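Local coordinates for uncharacterized protein (Staphylococcus saprophyticus subsp. saprophyticus, PDB 3Q6A) that is of unknown function but belongs to the AHA1 family of Bet v 1-like proteins, and may bind a hydrophobic ligand or, like Aha1, a partner protein, at residues E14-A19 with A86-T91; P23-G28 with K120-H125; T92-F97 with E110-M115. All coordinates share one frame; numbering follows the deposited sequence.

Contact 1: residues E14-A19 with A86-T91; sequences ETVFEA and AGTVVT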
# COMPACT_ATOMS: atom_id res chain seq x y z
N GLU D 14 -4.20 17.74 11.95
CA GLU D 14 -4.88 17.39 13.19
C GLU D 14 -5.75 16.17 13.00
O GLU D 14 -5.78 15.27 13.83
CB GLU D 14 -5.76 18.55 13.70
CG GLU D 14 -5.03 19.83 14.09
CD GLU D 14 -4.47 20.57 12.89
OE1 GLU D 14 -5.03 20.39 11.78
OE2 GLU D 14 -3.50 21.34 13.07
N THR D 15 -6.47 16.14 11.88
CA THR D 15 -7.37 15.04 11.58
C THR D 15 -6.64 13.72 11.40
O THR D 15 -7.14 12.67 11.82
CB THR D 15 -8.19 15.32 10.31
OG1 THR D 15 -8.97 16.50 10.49
CG2 THR D 15 -9.12 14.14 10.02
N VAL D 16 -5.47 13.76 10.78
CA VAL D 16 -4.70 12.54 10.57
C VAL D 16 -4.15 12.07 11.93
O VAL D 16 -4.19 10.88 12.24
CB VAL D 16 -3.52 12.78 9.60
CG1 VAL D 16 -2.73 11.48 9.42
CG2 VAL D 16 -4.05 13.26 8.24
N PHE D 17 -3.63 13.01 12.72
CA PHE D 17 -3.09 12.69 14.04
C PHE D 17 -4.17 12.01 14.87
O PHE D 17 -3.94 10.96 15.47
CB PHE D 17 -2.63 13.98 14.74
CG PHE D 17 -2.16 13.77 16.17
CD1 PHE D 17 -0.85 13.36 16.44
CD2 PHE D 17 -3.04 13.97 17.23
CE1 PHE D 17 -0.42 13.16 17.77
CE2 PHE D 17 -2.62 13.77 18.55
CZ PHE D 17 -1.31 13.37 18.82
N GLU D 18 -5.37 12.60 14.86
CA GLU D 18 -6.49 12.06 15.61
C GLU D 18 -6.87 10.65 15.18
O GLU D 18 -7.34 9.86 15.99
CB GLU D 18 -7.71 12.97 15.49
CG GLU D 18 -7.64 14.26 16.29
CD GLU D 18 -7.53 14.04 17.80
OE1 GLU D 18 -8.39 13.33 18.38
OE2 GLU D 18 -6.58 14.58 18.41
N ALA D 19 -6.69 10.35 13.89
CA ALA D 19 -7.02 9.04 13.36
C ALA D 19 -6.27 7.93 14.09
O ALA D 19 -6.81 6.83 14.26
CB ALA D 19 -6.72 8.99 11.85
N ALA D 86 -1.90 20.03 -0.12
CA ALA D 86 -3.20 19.39 -0.14
C ALA D 86 -3.64 18.80 1.19
O ALA D 86 -4.77 18.32 1.34
CB ALA D 86 -3.23 18.32 -1.25
N GLY D 87 -2.74 18.85 2.17
CA GLY D 87 -3.11 18.33 3.47
C GLY D 87 -1.99 17.96 4.41
O GLY D 87 -1.39 18.81 5.08
N THR D 88 -1.68 16.67 4.46
CA THR D 88 -0.68 16.15 5.37
C THR D 88 0.22 15.09 4.75
O THR D 88 -0.21 14.33 3.89
CB THR D 88 -1.38 15.46 6.58
OG1 THR D 88 -2.27 16.38 7.23
CG2 THR D 88 -0.34 14.91 7.58
N VAL D 89 1.48 15.06 5.17
CA VAL D 89 2.38 13.99 4.73
C VAL D 89 2.70 13.23 6.01
O VAL D 89 3.22 13.81 6.96
CB VAL D 89 3.68 14.52 4.14
CG1 VAL D 89 4.68 13.37 3.96
CG2 VAL D 89 3.39 15.18 2.78
N VAL D 90 2.38 11.94 6.03
CA VAL D 90 2.68 11.11 7.19
C VAL D 90 3.98 10.38 6.89
O VAL D 90 4.17 9.84 5.80
CB VAL D 90 1.57 10.06 7.44
CG1 VAL D 90 1.89 9.26 8.72
CG2 VAL D 90 0.22 10.74 7.55
N THR D 91 4.89 10.36 7.85
CA THR D 91 6.14 9.68 7.65
C THR D 91 6.32 8.65 8.74
O THR D 91 6.44 9.01 9.91
CB THR D 91 7.33 10.66 7.71
OG1 THR D 91 7.14 11.70 6.75
CG2 THR D 91 8.63 9.93 7.39

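Contact 2: residues P23-G28 with K120-H125; sequences PEKIGG and KVYLEH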
# COMPACT_ATOMS: atom_id res chain seq x y z
N PRO D 23 -9.19 6.15 20.08
CA PRO D 23 -9.63 4.75 20.13
C PRO D 23 -10.77 4.41 19.18
O PRO D 23 -10.89 3.28 18.73
CB PRO D 23 -10.05 4.58 21.59
CG PRO D 23 -9.09 5.49 22.30
CD PRO D 23 -9.15 6.72 21.44
N GLU D 24 -11.60 5.40 18.86
CA GLU D 24 -12.73 5.17 17.96
C GLU D 24 -12.37 5.28 16.48
O GLU D 24 -13.11 4.81 15.63
CB GLU D 24 -13.85 6.18 18.24
CG GLU D 24 -14.12 6.46 19.72
CD GLU D 24 -15.37 7.30 19.93
OE1 GLU D 24 -15.50 8.37 19.29
OE2 GLU D 24 -16.23 6.89 20.75
N LYS D 25 -11.23 5.91 16.18
CA LYS D 25 -10.82 6.11 14.79
C LYS D 25 -9.85 5.07 14.22
O LYS D 25 -9.95 4.70 13.04
CB LYS D 25 -10.18 7.50 14.63
CG LYS D 25 -11.09 8.69 15.01
CD LYS D 25 -10.35 10.00 14.79
CE LYS D 25 -11.14 11.21 15.26
NZ LYS D 25 -12.40 11.41 14.50
N ILE D 26 -8.94 4.58 15.05
CA ILE D 26 -7.93 3.62 14.59
C ILE D 26 -8.48 2.40 13.86
O ILE D 26 -7.84 1.88 12.93
CB ILE D 26 -7.04 3.16 15.77
CG1 ILE D 26 -5.78 2.49 15.24
CG2 ILE D 26 -7.82 2.21 16.68
CD1 ILE D 26 -4.54 2.73 16.07
N GLY D 27 -9.66 1.95 14.26
CA GLY D 27 -10.27 0.77 13.64
C GLY D 27 -10.57 0.88 12.16
O GLY D 27 -10.79 -0.12 11.48
N GLY D 28 -10.57 2.10 11.64
CA GLY D 28 -10.87 2.27 10.24
C GLY D 28 -9.71 1.97 9.31
O GLY D 28 -9.91 1.91 8.10
N LYS D 120 -5.10 6.55 4.20
CA LYS D 120 -5.46 7.52 3.18
C LYS D 120 -6.90 7.34 2.70
O LYS D 120 -7.68 8.32 2.60
CB LYS D 120 -4.48 7.42 2.01
CG LYS D 120 -4.71 8.43 0.87
CD LYS D 120 -3.73 8.21 -0.27
CE LYS D 120 -3.95 9.22 -1.42
NZ LYS D 120 -3.59 10.64 -1.04
N VAL D 121 -7.28 6.09 2.43
CA VAL D 121 -8.63 5.81 1.98
C VAL D 121 -9.68 6.12 3.06
O VAL D 121 -10.73 6.69 2.76
CB VAL D 121 -8.78 4.33 1.60
CG1 VAL D 121 -10.22 4.06 1.18
CG2 VAL D 121 -7.81 4.00 0.47
N TYR D 122 -9.38 5.75 4.30
CA TYR D 122 -10.32 6.00 5.39
C TYR D 122 -10.58 7.49 5.61
O TYR D 122 -11.73 7.91 5.79
CB TYR D 122 -9.79 5.35 6.68
CG TYR D 122 -10.50 5.76 7.96
CD1 TYR D 122 -11.85 5.48 8.15
CD2 TYR D 122 -9.81 6.46 8.96
CE1 TYR D 122 -12.51 5.88 9.32
CE2 TYR D 122 -10.47 6.86 10.14
CZ TYR D 122 -11.82 6.57 10.31
OH TYR D 122 -12.48 6.99 11.44
N LEU D 123 -9.53 8.30 5.59
CA LEU D 123 -9.67 9.74 5.82
C LEU D 123 -10.14 10.53 4.60
O LEU D 123 -10.81 11.56 4.74
CB LEU D 123 -8.35 10.33 6.32
CG LEU D 123 -7.91 9.83 7.70
CD1 LEU D 123 -6.55 10.42 8.09
CD2 LEU D 123 -8.98 10.20 8.72
N GLU D 124 -9.81 10.07 3.40
CA GLU D 124 -10.22 10.79 2.19
C GLU D 124 -11.59 10.37 1.67
O GLU D 124 -12.24 11.13 0.95
CB GLU D 124 -9.18 10.63 1.08
CG GLU D 124 -7.89 11.41 1.32
CD GLU D 124 -6.87 11.23 0.22
OE1 GLU D 124 -7.23 10.68 -0.84
OE2 GLU D 124 -5.71 11.65 0.39
N HIS D 125 -12.05 9.17 2.03
CA HIS D 125 -13.34 8.70 1.54
C HIS D 125 -14.32 8.16 2.57
O HIS D 125 -15.47 7.85 2.22
CB HIS D 125 -13.13 7.64 0.46
CG HIS D 125 -12.51 8.18 -0.78
ND1 HIS D 125 -13.07 9.22 -1.50
CD2 HIS D 125 -11.36 7.86 -1.42
CE1 HIS D 125 -12.28 9.52 -2.51
NE2 HIS D 125 -11.24 8.71 -2.49

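Contact 3: residues T92-F97 with E110-M115; sequences TTEKDF and EGWVYM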
# COMPACT_ATOMS: atom_id res chain seq x y z
N THR D 92 6.30 7.37 8.36
CA THR D 92 6.51 6.32 9.35
C THR D 92 7.98 5.90 9.26
O THR D 92 8.55 5.80 8.18
CB THR D 92 5.60 5.07 9.10
OG1 THR D 92 5.77 4.61 7.76
CG2 THR D 92 4.13 5.41 9.34
N THR D 93 8.59 5.68 10.42
CA THR D 93 9.98 5.25 10.47
C THR D 93 10.12 4.12 11.48
O THR D 93 9.76 4.26 12.65
CB THR D 93 10.92 6.40 10.90
OG1 THR D 93 10.88 7.44 9.92
CG2 THR D 93 12.34 5.89 11.01
N GLU D 94 10.62 2.98 11.01
CA GLU D 94 10.85 1.83 11.89
C GLU D 94 12.34 1.59 11.75
O GLU D 94 12.83 1.17 10.70
CB GLU D 94 10.03 0.61 11.45
CG GLU D 94 10.37 -0.64 12.27
CD GLU D 94 9.44 -1.81 12.01
OE1 GLU D 94 8.89 -1.93 10.90
OE2 GLU D 94 9.27 -2.63 12.94
N LYS D 95 13.06 1.86 12.83
CA LYS D 95 14.51 1.81 12.83
C LYS D 95 15.20 0.52 13.22
O LYS D 95 14.62 -0.35 13.87
CB LYS D 95 15.05 2.91 13.74
CG LYS D 95 14.42 4.26 13.49
CD LYS D 95 14.90 5.29 14.50
CE LYS D 95 14.35 6.66 14.17
NZ LYS D 95 14.88 7.69 15.10
N ASP D 96 16.47 0.47 12.82
CA ASP D 96 17.41 -0.60 13.09
C ASP D 96 17.13 -1.96 12.46
O ASP D 96 16.51 -2.84 13.06
CB ASP D 96 17.57 -0.74 14.61
CG ASP D 96 17.84 0.60 15.29
OD1 ASP D 96 18.70 1.37 14.80
OD2 ASP D 96 17.20 0.89 16.32
N PHE D 97 17.62 -2.12 11.23
CA PHE D 97 17.48 -3.36 10.47
C PHE D 97 18.79 -3.65 9.74
O PHE D 97 19.61 -2.76 9.55
CB PHE D 97 16.36 -3.22 9.43
CG PHE D 97 14.98 -3.25 10.02
CD1 PHE D 97 14.35 -4.46 10.28
CD2 PHE D 97 14.32 -2.07 10.32
CE1 PHE D 97 13.07 -4.50 10.81
CE2 PHE D 97 13.04 -2.10 10.86
CZ PHE D 97 12.41 -3.31 11.11
N GLU D 110 6.07 -3.53 3.26
CA GLU D 110 4.72 -3.84 2.80
C GLU D 110 3.71 -3.44 3.87
O GLU D 110 2.71 -2.80 3.58
CB GLU D 110 4.61 -5.33 2.52
CG GLU D 110 3.23 -5.79 2.12
CD GLU D 110 3.24 -7.25 1.79
OE1 GLU D 110 3.50 -8.05 2.72
OE2 GLU D 110 3.00 -7.60 0.63
N GLY D 111 3.97 -3.82 5.11
CA GLY D 111 3.02 -3.49 6.17
C GLY D 111 2.79 -2.00 6.33
O GLY D 111 1.65 -1.55 6.49
N TRP D 112 3.87 -1.23 6.30
CA TRP D 112 3.79 0.22 6.46
C TRP D 112 3.08 0.85 5.29
O TRP D 112 2.22 1.71 5.49
CB TRP D 112 5.19 0.82 6.60
CG TRP D 112 5.82 0.54 7.94
CD1 TRP D 112 6.91 -0.25 8.18
CD2 TRP D 112 5.36 1.00 9.21
NE1 TRP D 112 7.16 -0.31 9.54
CE2 TRP D 112 6.22 0.45 10.19
CE3 TRP D 112 4.30 1.84 9.63
CZ2 TRP D 112 6.06 0.71 11.56
CZ3 TRP D 112 4.14 2.08 10.99
CH2 TRP D 112 5.01 1.52 11.93
N VAL D 113 3.41 0.42 4.08
CA VAL D 113 2.75 0.99 2.90
C VAL D 113 1.27 0.68 2.90
O VAL D 113 0.45 1.54 2.63
CB VAL D 113 3.36 0.47 1.59
CG1 VAL D 113 2.62 1.07 0.40
CG2 VAL D 113 4.85 0.83 1.54
N TYR D 114 0.93 -0.57 3.20
CA TYR D 114 -0.48 -0.95 3.23
C TYR D 114 -1.25 -0.15 4.31
O TYR D 114 -2.31 0.40 4.04
CB TYR D 114 -0.62 -2.45 3.51
CG TYR D 114 -2.05 -2.92 3.43
CD1 TYR D 114 -2.79 -2.76 2.26
CD2 TYR D 114 -2.67 -3.49 4.53
CE1 TYR D 114 -4.13 -3.17 2.19
CE2 TYR D 114 -4.02 -3.90 4.47
CZ TYR D 114 -4.73 -3.73 3.30
OH TYR D 114 -6.05 -4.16 3.23
N MSE D 115 -0.73 -0.10 5.54
CA MSE D 115 -1.44 0.64 6.59
C MSE D 115 -1.68 2.10 6.19
O MSE D 115 -2.77 2.63 6.41
CB MSE D 115 -0.66 0.59 7.92
CG MSE D 115 -1.34 1.33 9.12
SE MSE D 115 -1.04 3.15 9.22
CE MSE D 115 0.59 3.14 9.81

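Contact 1: residues E14-A19 with A86-T91
V16 meets T88 and V90 through its two methyl branches, one for each partner. V16 CG1 touches V90 CG2 at 3.6 Å, and the two side chains run obliquely past one another. CG1 of V16 lies anti to the backbone N (chi1 180°). This sends CG2, the other branch, toward T88. V16 and T88 point at each other tip to tip. V16 CG2 is 3.8 Å from T88 CB and 4.1 Å from T88 CG2, so the threonine offers its carbon side as well as its hydroxyl. The backbones stay well apart, with V16 CA and T88 CA 7.5 Å from each other.

Helix 13-21 packs here on the inner side of strand 87-94, in the curved antiparallel sheet of the Bet v 1-like fold. T88 and V90 both turn toward the helix, while V89 between them turns away. L123 of the long helix 102-125 and F81 of strand 75-84 also pack on V16, and L116 packs on V90.

The T88 hydroxyl is just a van der Waals neighbour of V16, with T88 OG1 3.7 Å from V16 CG2. Its hydrogen-bond partner is V11 O in the loop before the helix. That bond satisfies a buried polar atom. It also ties the strand to the chain just ahead of helix 13-21.

Contact 2: residues P23-G28 with K120-H125
Y122 lays its ring against the backbone of K25 and G28. The main interaction is CH-pi. G28 CA stands over one face of the Y122 ring, 4.1 Å from the centroid and 15° off the ring normal. The glycine has no side chain, so its backbone can come this close to the ring. CG of Y122 is anti to the backbone N (chi1 167°), which carries the ring outward from the helix to the loop.

The other contacts are van der Waals. G28 O is 3.7 Å from Y122 CB. K25 O approaches the ring obliquely, 3.7 Å from Y122 CE2. The side chains of K25 and Y122 cross at about a right angle, with K25 CB 4.0 Å from Y122 OH.

This packing joins the end part of helix 102-125, the long C-terminal helix of the Bet v 1-like fold, to the loop that follows helix 13-21. F29 in that loop also touches Y122.

Charged groups pair within the helix. K120 NZ meets E124 OE2 at 2.7 Å in a salt bridge, on the syn side of the carboxylate. K120 NZ also donates to Q8 O, and E124 OE2 accepts from D10 N. V121 packs on V121 of the second subunit.

Contact 3: residues T92-F97 with E110-M115
This is a buried helix-on-sheet contact, in which W112 of helix 102-125 lies against T92 and E94 near the end of strand 87-94. The strand and helix segments run nearly antiparallel, at 161°, with their axes 10.1 Å apart at closest approach.

One hydrogen bond joins them. W112 NE1 donates to E94 OE1 at 2.7 Å, and the bond is nearly straight (167°). The oxygen lies close to the indole plane, at the ring edge. The N-H meets the glutamate from above the carboxylate plane, and the two planes are almost perpendicular. E94 reaches the indole with an extended chain, its CG anti to the backbone N (chi1 174°). The bond holds the buried indole N-H and helps fix the rotation of the ring.

T92 packs obliquely against the benzene part of the indole, with T92 CB 3.5 Å from W112 CE3. T92 CG2 lies 3.7 Å from W112 CZ3 and also reaches the methyl of the selenomethionine, M115 CE, at 4.2 Å. T92 OG1 has a weak hydrogen bond to T5 O on the neighbouring strand.

I77 and T5 also pack on W112, so two flanking strands share it. A long C-terminal helix packed against a curved antiparallel sheet is the hallmark of the helix-grip, Bet v 1-like fold, to which AHA1-family domains belong.

In the fold
Contacts 1 and 3 share strand 87-94, and their centres are about 17 Å apart. They adjoin in sequence on the strand but do not otherwise touch. Contacts 2 and 3 share helix 102-125. Their centres are about 18 Å apart and lie on opposite sides of the chain's centre. Contacts 1 and 2 are nearer, with centres about 11 Å apart, and they touch: E18 O is 3.2 Å from K25 CD, and A19 O is 3.5 Å from K25 CB. Contacts 2 and 3 also reach the second subunit along helix 102-125, whereas contact 1 stays within its own chain. No ligand marks a pocket at any of the three contacts, and the function of the protein is unknown.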